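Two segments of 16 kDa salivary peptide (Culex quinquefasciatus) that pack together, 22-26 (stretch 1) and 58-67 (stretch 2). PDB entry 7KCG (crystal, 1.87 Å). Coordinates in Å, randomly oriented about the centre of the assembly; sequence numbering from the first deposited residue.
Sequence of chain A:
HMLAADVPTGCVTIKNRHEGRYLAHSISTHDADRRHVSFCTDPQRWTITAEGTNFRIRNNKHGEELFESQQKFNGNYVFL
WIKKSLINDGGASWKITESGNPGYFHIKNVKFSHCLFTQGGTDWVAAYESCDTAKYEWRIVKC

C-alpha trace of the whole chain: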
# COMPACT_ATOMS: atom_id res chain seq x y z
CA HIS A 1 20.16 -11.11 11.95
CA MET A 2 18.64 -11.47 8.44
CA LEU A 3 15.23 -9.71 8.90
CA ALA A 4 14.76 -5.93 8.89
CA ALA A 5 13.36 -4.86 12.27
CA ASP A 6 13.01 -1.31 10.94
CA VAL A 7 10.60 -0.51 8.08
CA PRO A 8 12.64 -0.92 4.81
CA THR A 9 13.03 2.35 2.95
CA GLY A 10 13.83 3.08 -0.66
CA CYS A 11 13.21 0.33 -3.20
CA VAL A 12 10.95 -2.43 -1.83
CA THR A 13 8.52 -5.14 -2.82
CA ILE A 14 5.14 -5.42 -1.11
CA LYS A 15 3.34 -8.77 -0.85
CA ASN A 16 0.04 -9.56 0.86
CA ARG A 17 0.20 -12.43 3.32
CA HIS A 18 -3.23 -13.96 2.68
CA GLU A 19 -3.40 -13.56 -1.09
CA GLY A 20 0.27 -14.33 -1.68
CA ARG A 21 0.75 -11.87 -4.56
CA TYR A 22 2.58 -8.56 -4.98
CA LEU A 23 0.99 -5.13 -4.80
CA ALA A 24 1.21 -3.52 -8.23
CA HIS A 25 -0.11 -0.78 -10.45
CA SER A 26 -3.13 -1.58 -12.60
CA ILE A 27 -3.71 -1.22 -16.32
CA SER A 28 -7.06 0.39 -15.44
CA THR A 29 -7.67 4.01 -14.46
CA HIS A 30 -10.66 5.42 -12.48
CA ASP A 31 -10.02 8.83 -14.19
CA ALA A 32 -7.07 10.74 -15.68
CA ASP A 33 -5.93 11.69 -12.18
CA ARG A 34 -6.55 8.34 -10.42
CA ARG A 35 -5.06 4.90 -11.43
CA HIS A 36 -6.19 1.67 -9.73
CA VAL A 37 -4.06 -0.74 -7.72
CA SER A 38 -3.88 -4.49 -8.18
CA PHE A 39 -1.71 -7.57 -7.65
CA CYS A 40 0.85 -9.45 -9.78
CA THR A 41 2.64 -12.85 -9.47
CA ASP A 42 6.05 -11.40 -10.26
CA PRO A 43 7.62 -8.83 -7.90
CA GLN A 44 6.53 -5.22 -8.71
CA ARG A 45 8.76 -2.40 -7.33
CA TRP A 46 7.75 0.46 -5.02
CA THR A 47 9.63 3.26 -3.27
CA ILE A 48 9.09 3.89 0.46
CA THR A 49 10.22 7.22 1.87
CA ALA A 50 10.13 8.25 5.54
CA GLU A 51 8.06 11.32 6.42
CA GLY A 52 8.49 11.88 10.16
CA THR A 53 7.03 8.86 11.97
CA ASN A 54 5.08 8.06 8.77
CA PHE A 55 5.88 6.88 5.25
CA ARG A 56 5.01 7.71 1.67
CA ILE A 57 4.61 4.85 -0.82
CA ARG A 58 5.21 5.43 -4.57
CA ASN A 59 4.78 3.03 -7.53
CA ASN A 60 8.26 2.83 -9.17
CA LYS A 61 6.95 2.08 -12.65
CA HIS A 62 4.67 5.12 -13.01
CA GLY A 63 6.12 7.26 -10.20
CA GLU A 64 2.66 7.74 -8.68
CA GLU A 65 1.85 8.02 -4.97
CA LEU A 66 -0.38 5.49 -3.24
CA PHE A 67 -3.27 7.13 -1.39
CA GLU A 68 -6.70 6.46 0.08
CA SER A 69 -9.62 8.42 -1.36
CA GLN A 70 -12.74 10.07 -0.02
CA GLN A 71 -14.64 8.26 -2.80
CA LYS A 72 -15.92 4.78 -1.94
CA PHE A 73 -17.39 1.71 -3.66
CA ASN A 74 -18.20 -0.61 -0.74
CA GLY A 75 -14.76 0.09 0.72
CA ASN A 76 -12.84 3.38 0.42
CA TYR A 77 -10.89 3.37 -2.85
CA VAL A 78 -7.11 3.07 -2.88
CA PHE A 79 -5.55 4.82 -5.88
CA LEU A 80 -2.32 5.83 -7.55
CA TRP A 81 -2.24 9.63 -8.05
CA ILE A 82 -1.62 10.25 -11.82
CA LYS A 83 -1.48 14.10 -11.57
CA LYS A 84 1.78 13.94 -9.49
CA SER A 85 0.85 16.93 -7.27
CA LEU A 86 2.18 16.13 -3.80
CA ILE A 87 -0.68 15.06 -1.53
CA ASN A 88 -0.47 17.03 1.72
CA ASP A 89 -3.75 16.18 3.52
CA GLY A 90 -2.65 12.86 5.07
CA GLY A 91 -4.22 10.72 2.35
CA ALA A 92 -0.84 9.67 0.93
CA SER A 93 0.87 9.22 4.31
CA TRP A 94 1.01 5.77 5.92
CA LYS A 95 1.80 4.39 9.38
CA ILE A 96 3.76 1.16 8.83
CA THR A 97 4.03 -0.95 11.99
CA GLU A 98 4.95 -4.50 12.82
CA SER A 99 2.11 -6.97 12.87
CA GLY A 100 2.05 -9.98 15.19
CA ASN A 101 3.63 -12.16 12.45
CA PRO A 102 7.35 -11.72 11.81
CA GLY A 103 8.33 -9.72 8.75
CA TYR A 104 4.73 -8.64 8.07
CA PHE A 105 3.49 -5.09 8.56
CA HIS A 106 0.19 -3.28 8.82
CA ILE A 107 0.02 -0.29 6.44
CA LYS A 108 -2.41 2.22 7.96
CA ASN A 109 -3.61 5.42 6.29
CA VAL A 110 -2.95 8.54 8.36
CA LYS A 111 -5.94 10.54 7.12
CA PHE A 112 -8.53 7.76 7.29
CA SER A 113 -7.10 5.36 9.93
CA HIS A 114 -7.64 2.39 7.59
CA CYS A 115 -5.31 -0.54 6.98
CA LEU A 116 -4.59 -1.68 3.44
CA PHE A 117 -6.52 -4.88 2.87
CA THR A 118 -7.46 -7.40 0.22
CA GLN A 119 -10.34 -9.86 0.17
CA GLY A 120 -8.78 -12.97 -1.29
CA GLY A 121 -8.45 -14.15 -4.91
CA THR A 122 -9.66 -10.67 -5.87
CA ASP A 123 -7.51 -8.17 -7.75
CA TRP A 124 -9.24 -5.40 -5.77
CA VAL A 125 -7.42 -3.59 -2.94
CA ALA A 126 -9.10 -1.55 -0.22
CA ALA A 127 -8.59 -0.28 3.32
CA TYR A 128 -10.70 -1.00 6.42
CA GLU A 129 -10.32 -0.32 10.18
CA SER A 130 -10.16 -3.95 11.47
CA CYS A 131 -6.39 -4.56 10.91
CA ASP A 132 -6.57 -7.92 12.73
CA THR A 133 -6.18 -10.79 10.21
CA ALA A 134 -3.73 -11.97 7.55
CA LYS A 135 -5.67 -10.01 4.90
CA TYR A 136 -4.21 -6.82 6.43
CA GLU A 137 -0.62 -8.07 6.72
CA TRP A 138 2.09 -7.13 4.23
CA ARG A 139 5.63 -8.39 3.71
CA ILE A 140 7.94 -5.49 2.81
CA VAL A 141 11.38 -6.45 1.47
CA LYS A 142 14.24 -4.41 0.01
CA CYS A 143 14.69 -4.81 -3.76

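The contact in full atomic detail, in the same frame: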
# COMPACT_ATOMS: atom_id res chain seq x y z
N TYR A 22 1.91 -9.83 -5.18
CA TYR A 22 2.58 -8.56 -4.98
C TYR A 22 1.68 -7.39 -5.33
O TYR A 22 0.98 -7.41 -6.34
CB TYR A 22 3.85 -8.50 -5.83
CG TYR A 22 4.91 -9.46 -5.36
CD1 TYR A 22 4.92 -10.78 -5.82
CD2 TYR A 22 5.87 -9.08 -4.44
CE1 TYR A 22 5.88 -11.67 -5.38
CE2 TYR A 22 6.83 -9.95 -4.01
CZ TYR A 22 6.83 -11.25 -4.48
OH TYR A 22 7.79 -12.13 -4.03
N LEU A 23 1.69 -6.36 -4.48
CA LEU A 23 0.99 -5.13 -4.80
C LEU A 23 1.59 -4.53 -6.07
O LEU A 23 2.81 -4.54 -6.26
CB LEU A 23 1.10 -4.13 -3.65
CG LEU A 23 0.15 -2.92 -3.68
CD1 LEU A 23 -1.29 -3.38 -3.53
CD2 LEU A 23 0.52 -1.94 -2.58
N ALA A 24 0.74 -4.01 -6.94
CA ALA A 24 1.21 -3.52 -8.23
C ALA A 24 0.26 -2.44 -8.74
O ALA A 24 -0.87 -2.32 -8.27
CB ALA A 24 1.31 -4.67 -9.24
N HIS A 25 0.76 -1.66 -9.69
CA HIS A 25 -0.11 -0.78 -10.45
C HIS A 25 -1.09 -1.60 -11.28
O HIS A 25 -0.87 -2.79 -11.54
CB HIS A 25 0.70 0.13 -11.38
CG HIS A 25 1.25 -0.57 -12.58
ND1 HIS A 25 0.49 -0.82 -13.71
CD2 HIS A 25 2.48 -1.08 -12.83
CE1 HIS A 25 1.23 -1.46 -14.60
NE2 HIS A 25 2.44 -1.63 -14.09
N SER A 26 -2.16 -0.95 -11.72
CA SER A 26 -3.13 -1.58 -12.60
C SER A 26 -3.05 -0.97 -13.99
O SER A 26 -2.57 0.15 -14.18
CB SER A 26 -4.56 -1.43 -12.05
OG SER A 26 -5.50 -2.07 -12.91
N ARG A 58 5.30 5.05 -3.14
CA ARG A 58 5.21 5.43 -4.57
C ARG A 58 5.49 4.25 -5.50
O ARG A 58 6.43 3.55 -5.28
CB ARG A 58 6.22 6.54 -4.87
CG ARG A 58 5.96 7.26 -6.17
CD ARG A 58 6.91 8.40 -6.36
NE ARG A 58 6.75 9.48 -5.42
CZ ARG A 58 6.06 10.57 -5.65
NH1 ARG A 58 5.41 10.71 -6.78
NH2 ARG A 58 6.00 11.51 -4.75
N ASN A 59 4.65 4.09 -6.51
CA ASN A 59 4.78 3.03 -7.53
C ASN A 59 5.92 3.41 -8.45
O ASN A 59 5.79 4.40 -9.10
CB ASN A 59 3.51 2.88 -8.33
CG ASN A 59 3.63 1.83 -9.40
OD1 ASN A 59 4.09 2.11 -10.49
ND2 ASN A 59 3.21 0.63 -9.10
N ASN A 60 6.98 2.61 -8.45
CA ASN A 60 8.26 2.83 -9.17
C ASN A 60 8.10 2.93 -10.68
O ASN A 60 8.81 3.69 -11.29
CB ASN A 60 9.16 1.62 -9.01
CG ASN A 60 10.17 1.82 -7.92
OD1 ASN A 60 9.99 2.68 -7.11
ND2 ASN A 60 11.25 1.06 -7.90
N LYS A 61 7.14 2.22 -11.22
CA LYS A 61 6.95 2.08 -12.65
C LYS A 61 6.37 3.36 -13.23
O LYS A 61 6.86 3.88 -14.24
CB LYS A 61 6.04 0.89 -12.97
N HIS A 62 5.33 3.90 -12.58
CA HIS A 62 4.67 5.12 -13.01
C HIS A 62 5.03 6.34 -12.18
O HIS A 62 4.69 7.46 -12.57
CB HIS A 62 3.15 4.91 -12.99
CG HIS A 62 2.67 3.93 -14.01
ND1 HIS A 62 1.92 4.31 -15.10
CD2 HIS A 62 2.84 2.59 -14.12
CE1 HIS A 62 1.64 3.25 -15.83
NE2 HIS A 62 2.19 2.19 -15.26
N GLY A 63 5.71 6.15 -11.04
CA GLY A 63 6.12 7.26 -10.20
C GLY A 63 5.00 7.89 -9.41
O GLY A 63 5.15 9.02 -8.93
N GLU A 64 3.87 7.20 -9.26
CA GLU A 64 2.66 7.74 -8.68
C GLU A 64 2.51 7.33 -7.22
O GLU A 64 2.85 6.21 -6.85
CB GLU A 64 1.45 7.28 -9.49
CG GLU A 64 1.48 7.78 -10.94
CD GLU A 64 0.61 6.95 -11.87
OE1 GLU A 64 -0.06 6.00 -11.41
OE2 GLU A 64 0.57 7.26 -13.09
N GLU A 65 2.00 8.25 -6.40
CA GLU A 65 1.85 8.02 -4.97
C GLU A 65 0.61 7.18 -4.68
O GLU A 65 -0.44 7.37 -5.28
CB GLU A 65 1.72 9.33 -4.20
CG GLU A 65 2.97 10.13 -4.04
CD GLU A 65 2.79 11.24 -3.01
OE1 GLU A 65 1.99 12.17 -3.26
OE2 GLU A 65 3.44 11.16 -1.95
N LEU A 66 0.74 6.27 -3.71
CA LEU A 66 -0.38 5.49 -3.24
C LEU A 66 -1.17 6.30 -2.21
O LEU A 66 -0.59 6.85 -1.28
CB LEU A 66 0.14 4.19 -2.60
CG LEU A 66 -0.94 3.21 -2.16
CD1 LEU A 66 -1.52 2.55 -3.39
CD2 LEU A 66 -0.35 2.18 -1.20
N PHE A 67 -2.50 6.37 -2.37
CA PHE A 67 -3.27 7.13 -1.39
C PHE A 67 -4.67 6.55 -1.27
O PHE A 67 -5.13 5.78 -2.12
CB PHE A 67 -3.33 8.64 -1.73
CG PHE A 67 -4.26 8.98 -2.87
CD1 PHE A 67 -3.88 8.76 -4.18
CD2 PHE A 67 -5.48 9.58 -2.62
CE1 PHE A 67 -4.73 9.11 -5.23
CE2 PHE A 67 -6.35 9.92 -3.67
CZ PHE A 67 -5.96 9.69 -4.96

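Stretch 1 is a single strand; stretch 2 is two strand segments joined by a tight turn. No hydrogen bond crosses between them among the modelled atoms, and at the closest backbone register the CA atoms of His-25 and Asn-59 stand 6.9 Å apart. Side chains therefore make the contact. The strand's alternation sets the pattern: Leu-23 and His-25 point toward stretch 2, while Ala-24 and Ser-26 point away.

His-25 covers most on its side. Its chi1 of 74° (p) lifts the imidazole over the turn, where the edge of His-62 meets its face, the ring centroids 4.6 Å apart and the planes at 55°. The nearest ring atoms, His-25 ND1 and His-62 NE2, lie 3.8 Å apart, a packing contact rather than a hydrogen bond. The same rotamer lets His-25 ND1 donate a weak bond to Ser-26 O at 3.2 Å, which helps hold the ring in place. Lys-61 adds its CB, 4.1 Å from His-25 CD2; the rest of its side chain is not modelled.

Asn-59 works mainly within its own stretch. With chi1 at 178° (t), its amide reaches across the turn: OD1 accepts from His-62 N at 3.0 Å and, weakly, from Lys-61 N at 3.1 Å. That leaves ND2 facing stretch 1, 3.4 Å from both His-25 N and His-25 CB. ND2 and His-25 N are both donors, so the approach is close without bonding. The backbone closes the turn through Asn-59 N to Glu-64 O at 2.8 Å, and Gly-63 supplies the positive phi of 74°.

Deeper in, two buried leucines share one rotamer, chi1 t and chi2 p. Leu-23 CD2 meets Leu-66 CD2 at 4.4 Å, a modest apolar touch. The rule here is that Asn-59, through OD1, and His-25, weakly through ND1, each bond within their own stretch, and the two stretches meet by packing.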